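Exocyst complex component EXO70 (Saccharomyces cerevisiae, PDB 2B1E) helps assemble the exocyst, the complex that tethers secretory vesicles to sites of exocytosis, and binds small GTPases and phosphatidylinositol-4,5-bisphosphate. Local coordinates at residues N95-F100 with S148-K153; N193-V198 with H211-I216; S318-F323 with C370-C375; K350-Q355 with I376-V381. One frame throughout, in Å; residues are numbered along the deposited sequence.

In the fold
EXO70 is a long rod built of helices and connecting loops, without strands, and the four contacts fall into two groups along it. Interactions 1 and 2 have centres about 14 Å apart and touch: Ile151 CD1 lies 3.6 Å from Glu194 CD, so helix 136-155 connects the loop contact to the helical hairpin that follows it in sequence. Interactions 3 and 4, with centres about 13 Å apart, share helix 364-391, and Asp374 OD1 packs 4.0 Å from Tyr352 CD2. The centres of interactions 2 and 3 are about 45 Å apart. Interactions 1 and 4, whose centres are about 58 Å apart, lie on opposite sides of the chain's centre. All four are structural contacts.

Interaction 1. Residues N95-F100 with S148-K153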
loop_
_atom_site.group_PDB
_atom_site.type_symbol
_atom_site.label_atom_id
_atom_site.label_comp_id
_atom_site.label_asym_id
_atom_site.label_seq_id
_atom_site.Cartn_x
_atom_site.Cartn_y
_atom_site.Cartn_z
ATOM N N ASN A 95 -2.042 19.276 -36.355
ATOM C CA ASN A 95 -2.784 18.042 -36.568
ATOM C C ASN A 95 -2.084 17.027 -37.474
ATOM O O ASN A 95 -2.687 16.037 -37.894
ATOM C CB ASN A 95 -4.184 18.359 -37.081
ATOM C CG ASN A 95 -5.075 18.926 -35.995
ATOM O OD1 ASN A 95 -5.225 20.143 -35.858
ATOM N ND2 ASN A 95 -5.654 18.046 -35.200
ATOM N N SER A 96 -0.810 17.267 -37.765
ATOM C CA SER A 96 -0.042 16.345 -38.587
ATOM C C SER A 96 0.129 15.047 -37.788
ATOM O O SER A 96 0.367 13.983 -38.352
ATOM C CB SER A 96 1.321 16.944 -38.931
ATOM O OG SER A 96 2.046 17.275 -37.761
ATOM N N ILE A 97 0.009 15.146 -36.468
ATOM C CA ILE A 97 0.103 13.970 -35.601
ATOM C C ILE A 97 -1.326 13.516 -35.337
ATOM O O ILE A 97 -2.119 14.279 -34.778
ATOM C CB ILE A 97 0.746 14.294 -34.230
ATOM C CG1 ILE A 97 2.124 14.917 -34.419
ATOM C CG2 ILE A 97 0.855 13.010 -33.394
ATOM C CD1 ILE A 97 2.910 15.090 -33.107
ATOM N N LYS A 98 -1.659 12.283 -35.723
ATOM C CA LYS A 98 -3.017 11.775 -35.520
ATOM C C LYS A 98 -3.178 11.007 -34.212
ATOM O O LYS A 98 -2.209 10.469 -33.668
ATOM C CB LYS A 98 -3.434 10.860 -36.679
ATOM C CG LYS A 98 -3.105 11.388 -38.065
ATOM C CD LYS A 98 -3.706 12.764 -38.329
ATOM C CE LYS A 98 -3.359 13.234 -39.745
ATOM N NZ LYS A 98 -3.858 14.615 -40.054
ATOM N N PRO A 99 -4.411 10.951 -33.686
ATOM C CA PRO A 99 -4.660 10.229 -32.439
ATOM C C PRO A 99 -4.166 8.795 -32.596
ATOM O O PRO A 99 -4.251 8.213 -33.679
ATOM C CB PRO A 99 -6.176 10.306 -32.294
ATOM C CG PRO A 99 -6.507 11.620 -32.942
ATOM C CD PRO A 99 -5.645 11.587 -34.181
ATOM N N PHE A 100 -3.647 8.223 -31.521
ATOM C CA PHE A 100 -3.136 6.867 -31.587
ATOM C C PHE A 100 -3.296 6.192 -30.242
ATOM O O PHE A 100 -3.409 6.861 -29.220
ATOM C CB PHE A 100 -1.659 6.889 -31.990
ATOM C CG PHE A 100 -0.760 7.491 -30.950
ATOM C CD1 PHE A 100 -0.363 6.747 -29.836
ATOM C CD2 PHE A 100 -0.336 8.807 -31.062
ATOM C CE1 PHE A 100 0.439 7.309 -28.852
ATOM C CE2 PHE A 100 0.470 9.380 -30.081
ATOM C CZ PHE A 100 0.858 8.631 -28.975
ATOM N N SER A 148 -4.867 19.611 -26.563
ATOM C CA SER A 148 -5.667 18.864 -25.603
ATOM C C SER A 148 -6.681 17.951 -26.293
ATOM O O SER A 148 -7.035 16.902 -25.760
ATOM C CB SER A 148 -6.367 19.809 -24.610
ATOM O OG SER A 148 -7.216 20.723 -25.268
ATOM N N LYS A 149 -7.138 18.329 -27.480
ATOM C CA LYS A 149 -8.087 17.483 -28.191
ATOM C C LYS A 149 -7.384 16.219 -28.680
ATOM O O LYS A 149 -7.901 15.112 -28.525
ATOM C CB LYS A 149 -8.712 18.232 -29.374
ATOM C CG LYS A 149 -9.688 19.326 -28.957
ATOM C CD LYS A 149 -10.518 19.842 -30.131
ATOM C CE LYS A 149 -9.663 20.492 -31.217
ATOM N NZ LYS A 149 -8.868 19.496 -32.004
ATOM N N LEU A 150 -6.196 16.392 -29.249
ATOM C CA LEU A 150 -5.411 15.281 -29.764
ATOM C C LEU A 150 -5.103 14.271 -28.648
ATOM O O LEU A 150 -5.361 13.072 -28.787
ATOM C CB LEU A 150 -4.099 15.804 -30.346
ATOM C CG LEU A 150 -3.294 14.958 -31.345
ATOM C CD1 LEU A 150 -1.852 15.440 -31.339
ATOM C CD2 LEU A 150 -3.345 13.482 -30.995
ATOM N N ILE A 151 -4.547 14.768 -27.547
ATOM C CA ILE A 151 -4.180 13.918 -26.418
ATOM C C ILE A 151 -5.381 13.207 -25.802
ATOM O O ILE A 151 -5.298 12.031 -25.444
ATOM C CB ILE A 151 -3.462 14.739 -25.329
ATOM C CG1 ILE A 151 -2.195 15.364 -25.919
ATOM C CG2 ILE A 151 -3.111 13.842 -24.135
ATOM C CD1 ILE A 151 -1.477 16.319 -24.983
ATOM N N LEU A 152 -6.496 13.913 -25.669
ATOM C CA LEU A 152 -7.686 13.295 -25.102
ATOM C C LEU A 152 -8.137 12.105 -25.956
ATOM O O LEU A 152 -8.620 11.100 -25.426
ATOM C CB LEU A 152 -8.803 14.327 -24.976
ATOM C CG LEU A 152 -8.585 15.352 -23.856
ATOM C CD1 LEU A 152 -9.657 16.428 -23.927
ATOM C CD2 LEU A 152 -8.614 14.647 -22.494
ATOM N N LYS A 153 -7.963 12.219 -27.272
ATOM C CA LYS A 153 -8.340 11.148 -28.194
ATOM C C LYS A 153 -7.407 9.952 -28.022
ATOM O O LYS A 153 -7.813 8.805 -28.198
ATOM C CB LYS A 153 -8.280 11.645 -29.641
ATOM C CG LYS A 153 -9.423 12.574 -30.038
ATOM C CD LYS A 153 -9.163 13.201 -31.401
ATOM C CE LYS A 153 -10.340 14.044 -31.870
ATOM N NZ LYS A 153 -11.522 13.206 -32.200
#
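Leu150 carries its CG anti to the backbone N (chi1 -160°), from where its two methyls reach the loop that holds Ile97 and Pro99. Ile97 sets CG1 anti to its carbonyl carbon (chi1 -56°), which places CG2 anti to the backbone N; CB and CG2 face the helix. The two side chains cross at about a right angle: CD1 of Leu150 lies 4.1 Å from CB of Ile97 and, closer still, 3.6 Å from the carbonyl O of Ile97, so backbone and side chain of one loop residue meet the same methyl. The other methyl, CD2, is taken up by Pro99, 3.8 Å from its CA and 4.2 Å from its CG. Here the chain, having left helix 66-94, runs extended past helix 136-155 toward helix 102-108, a loop laid against a helix in the all-helical rod of EXO70. An alanine in place of Leu150 would probably open a gap between loop and helix, taking the methyl contacts from the Ile97 carbonyl and from one part of Pro99. One helical turn further on, Lys153 lies side by side with Pro99, both pointing the same way. CB of Lys153 is 3.6 Å from CB of Pro99, and its CD presses to 3.5 Å from CG of Pro99, a tight carbon contact, while the ammonium end leads off from the loop. Within the loop itself, NZ of Lys98 folds back to donate to O of Asn95 (2.8 Å). Ile97 also packs on Pro113 and Tyr115 of a neighbouring loop.

Interaction 2. Residues N193-V198 with H211-I216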
loop_
_atom_site.group_PDB
_atom_site.type_symbol
_atom_site.label_atom_id
_atom_site.label_comp_id
_atom_site.label_asym_id
_atom_site.label_seq_id
_atom_site.Cartn_x
_atom_site.Cartn_y
_atom_site.Cartn_z
ATOM N N ASN A 193 6.048 14.975 -22.504
ATOM C CA ASN A 193 6.179 15.452 -23.877
ATOM C C ASN A 193 5.554 16.831 -24.114
ATOM O O ASN A 193 6.012 17.570 -24.986
ATOM C CB ASN A 193 5.578 14.430 -24.851
ATOM C CG ASN A 193 6.349 13.111 -24.870
ATOM O OD1 ASN A 193 5.865 12.102 -25.387
ATOM N ND2 ASN A 193 7.556 13.119 -24.312
ATOM N N GLU A 194 4.496 17.174 -23.374
ATOM C CA GLU A 194 3.896 18.496 -23.539
ATOM C C GLU A 194 4.866 19.514 -22.954
ATOM O O GLU A 194 4.970 20.636 -23.437
ATOM C CB GLU A 194 2.546 18.614 -22.820
ATOM C CG GLU A 194 1.321 18.141 -23.622
ATOM C CD GLU A 194 1.390 18.498 -25.101
ATOM O OE1 GLU A 194 2.087 17.777 -25.842
ATOM O OE2 GLU A 194 0.758 19.496 -25.522
ATOM N N LYS A 195 5.570 19.119 -21.895
ATOM C CA LYS A 195 6.557 19.997 -21.275
ATOM C C LYS A 195 7.680 20.282 -22.281
ATOM O O LYS A 195 8.155 21.419 -22.391
ATOM C CB LYS A 195 7.138 19.340 -20.023
ATOM C CG LYS A 195 8.313 20.095 -19.416
ATOM C CD LYS A 195 7.928 21.489 -18.949
ATOM C CE LYS A 195 9.123 22.172 -18.291
ATOM N NZ LYS A 195 9.762 21.279 -17.261
ATOM N N SER A 196 8.105 19.253 -23.012
ATOM C CA SER A 196 9.168 19.433 -24.001
ATOM C C SER A 196 8.662 20.341 -25.125
ATOM O O SER A 196 9.392 21.201 -25.614
ATOM C CB SER A 196 9.611 18.084 -24.590
ATOM O OG SER A 196 10.101 17.213 -23.590
ATOM N N LEU A 197 7.407 20.146 -25.523
ATOM C CA LEU A 197 6.806 20.946 -26.590
ATOM C C LEU A 197 6.779 22.425 -26.240
ATOM O O LEU A 197 7.269 23.256 -27.005
ATOM C CB LEU A 197 5.378 20.479 -26.887
ATOM C CG LEU A 197 4.710 21.195 -28.074
ATOM C CD1 LEU A 197 5.498 20.903 -29.343
ATOM C CD2 LEU A 197 3.274 20.734 -28.238
ATOM N N VAL A 198 6.202 22.762 -25.089
ATOM C CA VAL A 198 6.145 24.159 -24.687
ATOM C C VAL A 198 7.560 24.731 -24.590
ATOM O O VAL A 198 7.806 25.856 -25.015
ATOM C CB VAL A 198 5.419 24.337 -23.327
ATOM C CG1 VAL A 198 5.620 25.755 -22.815
ATOM C CG2 VAL A 198 3.927 24.058 -23.495
ATOM N N HIS A 211 1.518 28.664 -17.878
ATOM C CA HIS A 211 0.085 28.830 -18.090
ATOM C C HIS A 211 -0.386 27.957 -19.260
ATOM O O HIS A 211 -1.383 27.244 -19.152
ATOM C CB HIS A 211 -0.232 30.304 -18.356
ATOM C CG HIS A 211 -1.682 30.578 -18.615
ATOM N ND1 HIS A 211 -2.678 30.224 -17.731
ATOM C CD2 HIS A 211 -2.301 31.188 -19.653
ATOM C CE1 HIS A 211 -3.849 30.604 -18.212
ATOM N NE2 HIS A 211 -3.647 31.193 -19.378
ATOM N N VAL A 212 0.349 28.011 -20.367
ATOM C CA VAL A 212 0.025 27.230 -21.554
ATOM C C VAL A 212 0.002 25.749 -21.205
ATOM O O VAL A 212 -0.977 25.056 -21.477
ATOM C CB VAL A 212 1.063 27.472 -22.688
ATOM C CG1 VAL A 212 0.811 26.534 -23.850
ATOM C CG2 VAL A 212 0.980 28.915 -23.172
ATOM N N LEU A 213 1.079 25.271 -20.594
ATOM C CA LEU A 213 1.174 23.867 -20.207
ATOM C C LEU A 213 0.029 23.481 -19.269
ATOM O O LEU A 213 -0.526 22.392 -19.379
ATOM C CB LEU A 213 2.525 23.589 -19.537
ATOM C CG LEU A 213 2.785 22.133 -19.138
ATOM C CD1 LEU A 213 2.796 21.245 -20.387
ATOM C CD2 LEU A 213 4.115 22.031 -18.403
ATOM N N SER A 214 -0.326 24.374 -18.349
ATOM C CA SER A 214 -1.416 24.101 -17.416
ATOM C C SER A 214 -2.735 23.880 -18.161
ATOM O O SER A 214 -3.430 22.890 -17.939
ATOM C CB SER A 214 -1.576 25.258 -16.425
ATOM O OG SER A 214 -2.733 25.085 -15.617
ATOM N N GLN A 215 -3.065 24.802 -19.056
ATOM C CA GLN A 215 -4.296 24.710 -19.830
ATOM C C GLN A 215 -4.415 23.434 -20.656
ATOM O O GLN A 215 -5.518 22.953 -20.914
ATOM C CB GLN A 215 -4.416 25.928 -20.742
ATOM C CG GLN A 215 -4.771 27.196 -19.989
ATOM C CD GLN A 215 -4.880 28.386 -20.903
ATOM O OE1 GLN A 215 -3.876 29.009 -21.256
ATOM N NE2 GLN A 215 -6.100 28.699 -21.316
ATOM N N ILE A 216 -3.280 22.887 -21.073
ATOM C CA ILE A 216 -3.274 21.665 -21.868
ATOM C C ILE A 216 -3.355 20.420 -20.986
ATOM O O ILE A 216 -4.047 19.460 -21.318
ATOM C CB ILE A 216 -1.991 21.584 -22.749
ATOM C CG1 ILE A 216 -2.048 22.656 -23.843
ATOM C CG2 ILE A 216 -1.858 20.203 -23.376
ATOM C CD1 ILE A 216 -0.761 22.802 -24.623
#
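Glu194 reaches across to Leu213 with its CB and to Ile216 with the rest of its chain. Its CB touches CD1 of Leu213 at 3.6 Å. CG, set anti to the carbonyl carbon, comes next and rests 3.8 Å from CG2 of Ile216. A bend at chi2 (-38°) then turns CD, which also faces CG2 of Ile216; the two side chains cross at about a right angle. OE2 ends over the branch of Ile216, 3.5 Å from CG2 and 3.7 Å from CD1, an acidic oxygen bedded on methyl groups. Both oxygens are nevertheless hydrogen-bonded; OE1 forms a salt bridge with Arg147 of helix 136-155, which would probably steady the negative charge in this buried setting. The two helices, 180-201 and 209-233, follow each other in the chain and form a helical hairpin, their local axes running 146° from each other in direction and approaching to 10.0 Å. Leu213 buries more surface in this contact than any other residue. While its CD1 lies against Glu194, its other methyl, CD2, meets CD of Lys195 at 3.9 Å; that lysine lends its aliphatic stem to the packing and sends its amine away from the partner helix. Toward the turn of the hairpin the contact becomes purely apolar. CG2 of Val198 lies 4.0 Å from CG1 of Val212, and the same methyl reaches CB of Leu213 at 4.2 Å. Helix 136-155 packs against both helices, Ile151 on Glu194 and Gln140 on Val212.

Interaction 3. Residues S318-F323 with C370-C375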
loop_
_atom_site.group_PDB
_atom_site.type_symbol
_atom_site.label_atom_id
_atom_site.label_comp_id
_atom_site.label_asym_id
_atom_site.label_seq_id
_atom_site.Cartn_x
_atom_site.Cartn_y
_atom_site.Cartn_z
ATOM N N SER A 318 -4.008 -16.265 5.481
ATOM C CA SER A 318 -4.174 -16.075 4.045
ATOM C C SER A 318 -4.145 -14.567 3.801
ATOM O O SER A 318 -3.491 -14.082 2.877
ATOM C CB SER A 318 -5.513 -16.649 3.579
ATOM O OG SER A 318 -5.670 -16.502 2.176
ATOM N N ARG A 319 -4.849 -13.835 4.656
ATOM C CA ARG A 319 -4.917 -12.381 4.563
ATOM C C ARG A 319 -3.527 -11.762 4.688
ATOM O O ARG A 319 -3.125 -10.945 3.855
ATOM C CB ARG A 319 -5.845 -11.835 5.655
ATOM C CG ARG A 319 -5.892 -10.316 5.762
ATOM C CD ARG A 319 -6.417 -9.651 4.495
ATOM N NE ARG A 319 -7.771 -10.077 4.148
ATOM C CZ ARG A 319 -8.470 -9.577 3.132
ATOM N NH1 ARG A 319 -7.944 -8.631 2.367
ATOM N NH2 ARG A 319 -9.693 -10.024 2.875
ATOM N N LEU A 320 -2.796 -12.143 5.732
ATOM C CA LEU A 320 -1.445 -11.625 5.935
ATOM C C LEU A 320 -0.563 -12.065 4.768
ATOM O O LEU A 320 0.344 -11.338 4.346
ATOM C CB LEU A 320 -0.865 -12.141 7.261
ATOM C CG LEU A 320 -1.521 -11.627 8.545
ATOM C CD1 LEU A 320 -0.843 -12.245 9.759
ATOM C CD2 LEU A 320 -1.423 -10.105 8.598
ATOM N N ARG A 321 -0.849 -13.256 4.248
ATOM C CA ARG A 321 -0.110 -13.827 3.127
ATOM C C ARG A 321 -0.273 -12.947 1.894
ATOM O O ARG A 321 0.650 -12.807 1.093
ATOM C CB ARG A 321 -0.631 -15.236 2.822
ATOM C CG ARG A 321 0.135 -15.988 1.731
ATOM C CD ARG A 321 1.576 -16.230 2.144
ATOM N NE ARG A 321 2.186 -17.355 1.435
ATOM C CZ ARG A 321 2.681 -17.302 0.202
ATOM N NH1 ARG A 321 2.654 -16.169 -0.495
ATOM N NH2 ARG A 321 3.205 -18.395 -0.338
ATOM N N LYS A 322 -1.453 -12.355 1.746
ATOM C CA LYS A 322 -1.721 -11.488 0.607
ATOM C C LYS A 322 -1.065 -10.131 0.841
ATOM O O LYS A 322 -0.562 -9.502 -0.092
ATOM C CB LYS A 322 -3.229 -11.329 0.406
ATOM C CG LYS A 322 -3.973 -12.650 0.237
ATOM C CD LYS A 322 -5.457 -12.435 -0.027
ATOM C CE LYS A 322 -6.233 -13.739 0.080
ATOM N NZ LYS A 322 -5.695 -14.802 -0.816
ATOM N N PHE A 323 -1.073 -9.689 2.095
ATOM C CA PHE A 323 -0.462 -8.422 2.479
ATOM C C PHE A 323 1.022 -8.460 2.121
ATOM O O PHE A 323 1.567 -7.492 1.595
ATOM C CB PHE A 323 -0.608 -8.207 3.987
ATOM C CG PHE A 323 -1.750 -7.318 4.378
ATOM C CD1 PHE A 323 -1.622 -5.935 4.324
ATOM C CD2 PHE A 323 -2.950 -7.863 4.826
ATOM C CE1 PHE A 323 -2.672 -5.104 4.712
ATOM C CE2 PHE A 323 -4.009 -7.040 5.217
ATOM C CZ PHE A 323 -3.869 -5.658 5.161
ATOM N N CYS A 370 5.782 -4.733 13.200
ATOM C CA CYS A 370 4.947 -4.621 14.386
ATOM C C CYS A 370 3.511 -4.990 14.028
ATOM O O CYS A 370 2.851 -5.731 14.758
ATOM C CB CYS A 370 5.002 -3.197 14.949
ATOM S SG CYS A 370 4.272 -3.024 16.604
ATOM N N PHE A 371 3.034 -4.475 12.899
ATOM C CA PHE A 371 1.678 -4.760 12.439
ATOM C C PHE A 371 1.431 -6.257 12.290
ATOM O O PHE A 371 0.408 -6.771 12.731
ATOM C CB PHE A 371 1.410 -4.087 11.088
ATOM C CG PHE A 371 0.125 -4.525 10.446
ATOM C CD1 PHE A 371 -1.100 -4.163 10.994
ATOM C CD2 PHE A 371 0.141 -5.347 9.324
ATOM C CE1 PHE A 371 -2.293 -4.614 10.438
ATOM C CE2 PHE A 371 -1.050 -5.807 8.758
ATOM C CZ PHE A 371 -2.270 -5.440 9.319
ATOM N N ILE A 372 2.360 -6.955 11.645
ATOM C CA ILE A 372 2.199 -8.386 11.448
ATOM C C ILE A 372 2.191 -9.089 12.800
ATOM O O ILE A 372 1.350 -9.950 13.052
ATOM C CB ILE A 372 3.335 -8.968 10.583
ATOM C CG1 ILE A 372 3.487 -8.139 9.301
ATOM C CG2 ILE A 372 3.048 -10.422 10.250
ATOM C CD1 ILE A 372 2.192 -7.910 8.548
ATOM N N SER A 373 3.130 -8.706 13.663
ATOM C CA SER A 373 3.240 -9.286 14.996
ATOM C C SER A 373 1.983 -8.972 15.804
ATOM O O SER A 373 1.503 -9.811 16.564
ATOM C CB SER A 373 4.483 -8.742 15.715
ATOM O OG SER A 373 5.683 -9.276 15.163
ATOM N N ASP A 374 1.451 -7.765 15.636
ATOM C CA ASP A 374 0.239 -7.374 16.351
ATOM C C ASP A 374 -0.935 -8.235 15.889
ATOM O O ASP A 374 -1.783 -8.622 16.695
ATOM C CB ASP A 374 -0.079 -5.896 16.114
ATOM C CG ASP A 374 0.755 -4.974 16.982
ATOM O OD1 ASP A 374 1.528 -5.479 17.823
ATOM O OD2 ASP A 374 0.631 -3.740 16.827
ATOM N N CYS A 375 -0.967 -8.540 14.595
ATOM C CA CYS A 375 -2.023 -9.370 14.025
ATOM C C CYS A 375 -1.999 -10.782 14.607
ATOM O O CYS A 375 -3.044 -11.341 14.954
ATOM C CB CYS A 375 -1.879 -9.448 12.498
ATOM S SG CYS A 375 -2.504 -7.997 11.588
#
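Phe371 and Phe323 meet between helices 364-391 and 311-323, the edge of the first ring turned to the face of the second. Phe371 is the first residue of its helix segment to make contact: its CE2 stands over the Phe323 face, 4.4 Å from CE1, the ring centroids are 5.6 Å apart and the planes are inclined at 56°. This is an edge-to-face pair, tilted well short of perpendicular. CE2 also touches CD2 of Leu320, at 4.3 Å. Ile372 comes next, and its CD1 approaches the same Leu320 methyl to 4.2 Å. Cys375 follows one turn after Phe371. With its SG anti to its own carbonyl carbon (chi1 -79°), the sulfur sits above one face of the Phe371 ring, toward the rim, and 3.8 Å from CD2 of Leu320. CB of Cys375 bears on both methyls of that leucine. Leu320 thus lies against Phe371, Ile372 and Cys375, its CD2 touching all three. The local axes run nearly antiparallel, at 173°, and lie 11.6 Å apart, a spacing bridged mainly by Leu320 and the two phenylalanine rings. Helix 268-299 flanks the pair: Phe286 meets both aromatic rings, and Ile290 and Ile293 back Cys375. Leu433 of the short helix 433-436 packs on Leu320 and Ile372.

Interaction 4. Residues K350-Q355 with I376-V381; sequences KEYTLQ and IDTLAV
Thr353 and Asp377 form the tight part of this contact, where a loop is fastened to helix 364-391. The backbone N of Thr353 donates to OD2 of Asp377 at 2.7 Å with an N-H...O angle of 161°, coming from above the carboxylate plane. The hydroxyl OG1 sits 2.9 Å from OD2 and 3.0 Å from OD1 of Asp377. Arg444 adds a salt bridge to OD2 and a hydrogen bond to OG1, so the buried carboxylate is held by loop and arginine together. An alanine at Asp377 would probably leave the Thr353 amide without its acceptor and Arg444 short of one anionic mate. CB of Tyr352 also closes on OD2, at 3.6 Å. The contact is looser toward the partly exposed residues. The Tyr352 ring runs alongside Thr378, pointing the same way, but their hydroxyls meet through a water 2.7 Å from OH of Tyr352, which donates to OG1 of Thr378, itself bonded to the carbonyl of Asp374. Glu351 crosses Val381 at about a right angle, with OE1 3.5 Å from CG2, while OE2 bridges to Arg385. Around the contact, helix 440-473 supplies Arg444 and packs Leu448 on Asp377, and helix 268-299 brings Ile290 and Ile294 against Thr378.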
loop_
_atom_site.group_PDB
_atom_site.type_symbol
_atom_site.label_atom_id
_atom_site.label_comp_id
_atom_site.label_asym_id
_atom_site.label_seq_id
_atom_site.Cartn_x
_atom_site.Cartn_y
_atom_site.Cartn_z
ATOM N N LYS A 350 -0.657 -6.155 28.232
ATOM C CA LYS A 350 -0.385 -7.544 28.576
ATOM C C LYS A 350 -0.792 -8.507 27.473
ATOM O O LYS A 350 -0.279 -9.621 27.408
ATOM C CB LYS A 350 -1.085 -7.937 29.882
ATOM C CG LYS A 350 -2.532 -8.393 29.737
ATOM C CD LYS A 350 -2.939 -9.256 30.938
ATOM C CE LYS A 350 -4.339 -9.842 30.777
ATOM N NZ LYS A 350 -4.664 -10.836 31.850
ATOM N N GLU A 351 -1.707 -8.070 26.609
ATOM C CA GLU A 351 -2.192 -8.895 25.504
ATOM C C GLU A 351 -1.319 -8.872 24.250
ATOM O O GLU A 351 -1.687 -9.448 23.221
ATOM C CB GLU A 351 -3.613 -8.483 25.123
ATOM C CG GLU A 351 -4.680 -9.061 26.029
ATOM C CD GLU A 351 -6.083 -8.686 25.593
ATOM O OE1 GLU A 351 -6.364 -8.707 24.375
ATOM O OE2 GLU A 351 -6.912 -8.384 26.474
ATOM N N TYR A 352 -0.174 -8.201 24.323
ATOM C CA TYR A 352 0.723 -8.142 23.174
ATOM C C TYR A 352 2.120 -8.549 23.596
ATOM O O TYR A 352 2.450 -8.510 24.778
ATOM C CB TYR A 352 0.742 -6.740 22.562
ATOM C CG TYR A 352 -0.613 -6.287 22.076
ATOM C CD1 TYR A 352 -1.533 -5.720 22.954
ATOM C CD2 TYR A 352 -0.996 -6.466 20.746
ATOM C CE1 TYR A 352 -2.797 -5.347 22.526
ATOM C CE2 TYR A 352 -2.261 -6.096 20.307
ATOM C CZ TYR A 352 -3.155 -5.537 21.206
ATOM O OH TYR A 352 -4.413 -5.172 20.788
ATOM N N THR A 353 2.939 -8.953 22.633
ATOM C CA THR A 353 4.290 -9.377 22.954
ATOM C C THR A 353 5.333 -8.304 22.663
ATOM O O THR A 353 6.531 -8.584 22.633
ATOM C CB THR A 353 4.650 -10.672 22.202
ATOM O OG1 THR A 353 4.317 -10.536 20.818
ATOM C CG2 THR A 353 3.889 -11.847 22.793
ATOM N N LEU A 354 4.872 -7.074 22.455
ATOM C CA LEU A 354 5.779 -5.958 22.193
ATOM C C LEU A 354 6.508 -5.587 23.483
ATOM O O LEU A 354 5.866 -5.278 24.485
ATOM C CB LEU A 354 5.002 -4.735 21.702
ATOM C CG LEU A 354 5.855 -3.464 21.601
ATOM C CD1 LEU A 354 6.910 -3.658 20.520
ATOM C CD2 LEU A 354 4.982 -2.263 21.286
ATOM N N GLN A 355 7.839 -5.619 23.458
ATOM C CA GLN A 355 8.628 -5.269 24.637
ATOM C C GLN A 355 9.514 -4.050 24.380
ATOM O O GLN A 355 10.112 -3.910 23.309
ATOM C CB GLN A 355 9.501 -6.451 25.079
ATOM C CG GLN A 355 8.733 -7.730 25.332
ATOM C CD GLN A 355 9.493 -8.715 26.202
ATOM O OE1 GLN A 355 10.639 -9.066 25.915
ATOM N NE2 GLN A 355 8.851 -9.172 27.273
ATOM N N ILE A 376 -0.806 -11.364 14.703
ATOM C CA ILE A 376 -0.669 -12.709 15.243
ATOM C C ILE A 376 -0.992 -12.709 16.735
ATOM O O ILE A 376 -1.587 -13.659 17.238
ATOM C CB ILE A 376 0.745 -13.265 14.974
ATOM C CG1 ILE A 376 0.952 -13.380 13.459
ATOM C CG2 ILE A 376 0.909 -14.638 15.613
ATOM C CD1 ILE A 376 2.390 -13.642 13.051
ATOM N N ASP A 377 -0.618 -11.641 17.439
ATOM C CA ASP A 377 -0.933 -11.537 18.863
ATOM C C ASP A 377 -2.451 -11.495 19.040
ATOM O O ASP A 377 -3.013 -12.141 19.934
ATOM C CB ASP A 377 -0.360 -10.250 19.468
ATOM C CG ASP A 377 1.093 -10.382 19.890
ATOM O OD1 ASP A 377 1.641 -11.504 19.869
ATOM O OD2 ASP A 377 1.684 -9.341 20.255
ATOM N N THR A 378 -3.109 -10.708 18.192
ATOM C CA THR A 378 -4.555 -10.550 18.261
ATOM C C THR A 378 -5.263 -11.870 17.999
ATOM O O THR A 378 -6.253 -12.188 18.652
ATOM C CB THR A 378 -5.037 -9.479 17.252
ATOM O OG1 THR A 378 -4.341 -8.253 17.511
ATOM C CG2 THR A 378 -6.545 -9.246 17.389
ATOM N N LEU A 379 -4.758 -12.635 17.042
ATOM C CA LEU A 379 -5.344 -13.934 16.726
ATOM C C LEU A 379 -5.241 -14.889 17.921
ATOM O O LEU A 379 -6.228 -15.509 18.332
ATOM C CB LEU A 379 -4.629 -14.556 15.522
ATOM C CG LEU A 379 -5.018 -16.002 15.202
ATOM C CD1 LEU A 379 -6.496 -16.080 14.772
ATOM C CD2 LEU A 379 -4.112 -16.521 14.106
ATOM N N ALA A 380 -4.038 -15.009 18.473
ATOM C CA ALA A 380 -3.811 -15.899 19.602
ATOM C C ALA A 380 -4.656 -15.549 20.825
ATOM O O ALA A 380 -5.351 -16.412 21.362
ATOM C CB ALA A 380 -2.320 -15.910 19.975
ATOM N N VAL A 381 -4.607 -14.292 21.262
ATOM C CA VAL A 381 -5.360 -13.875 22.443
ATOM C C VAL A 381 -6.876 -13.990 22.253
ATOM O O VAL A 381 -7.585 -14.419 23.159
ATOM C CB VAL A 381 -4.996 -12.421 22.867
ATOM C CG1 VAL A 381 -5.500 -11.429 21.839
ATOM C CG2 VAL A 381 -5.584 -12.113 24.237
HETATM O O HOH W 1 -5.830 -6.340 18.751
#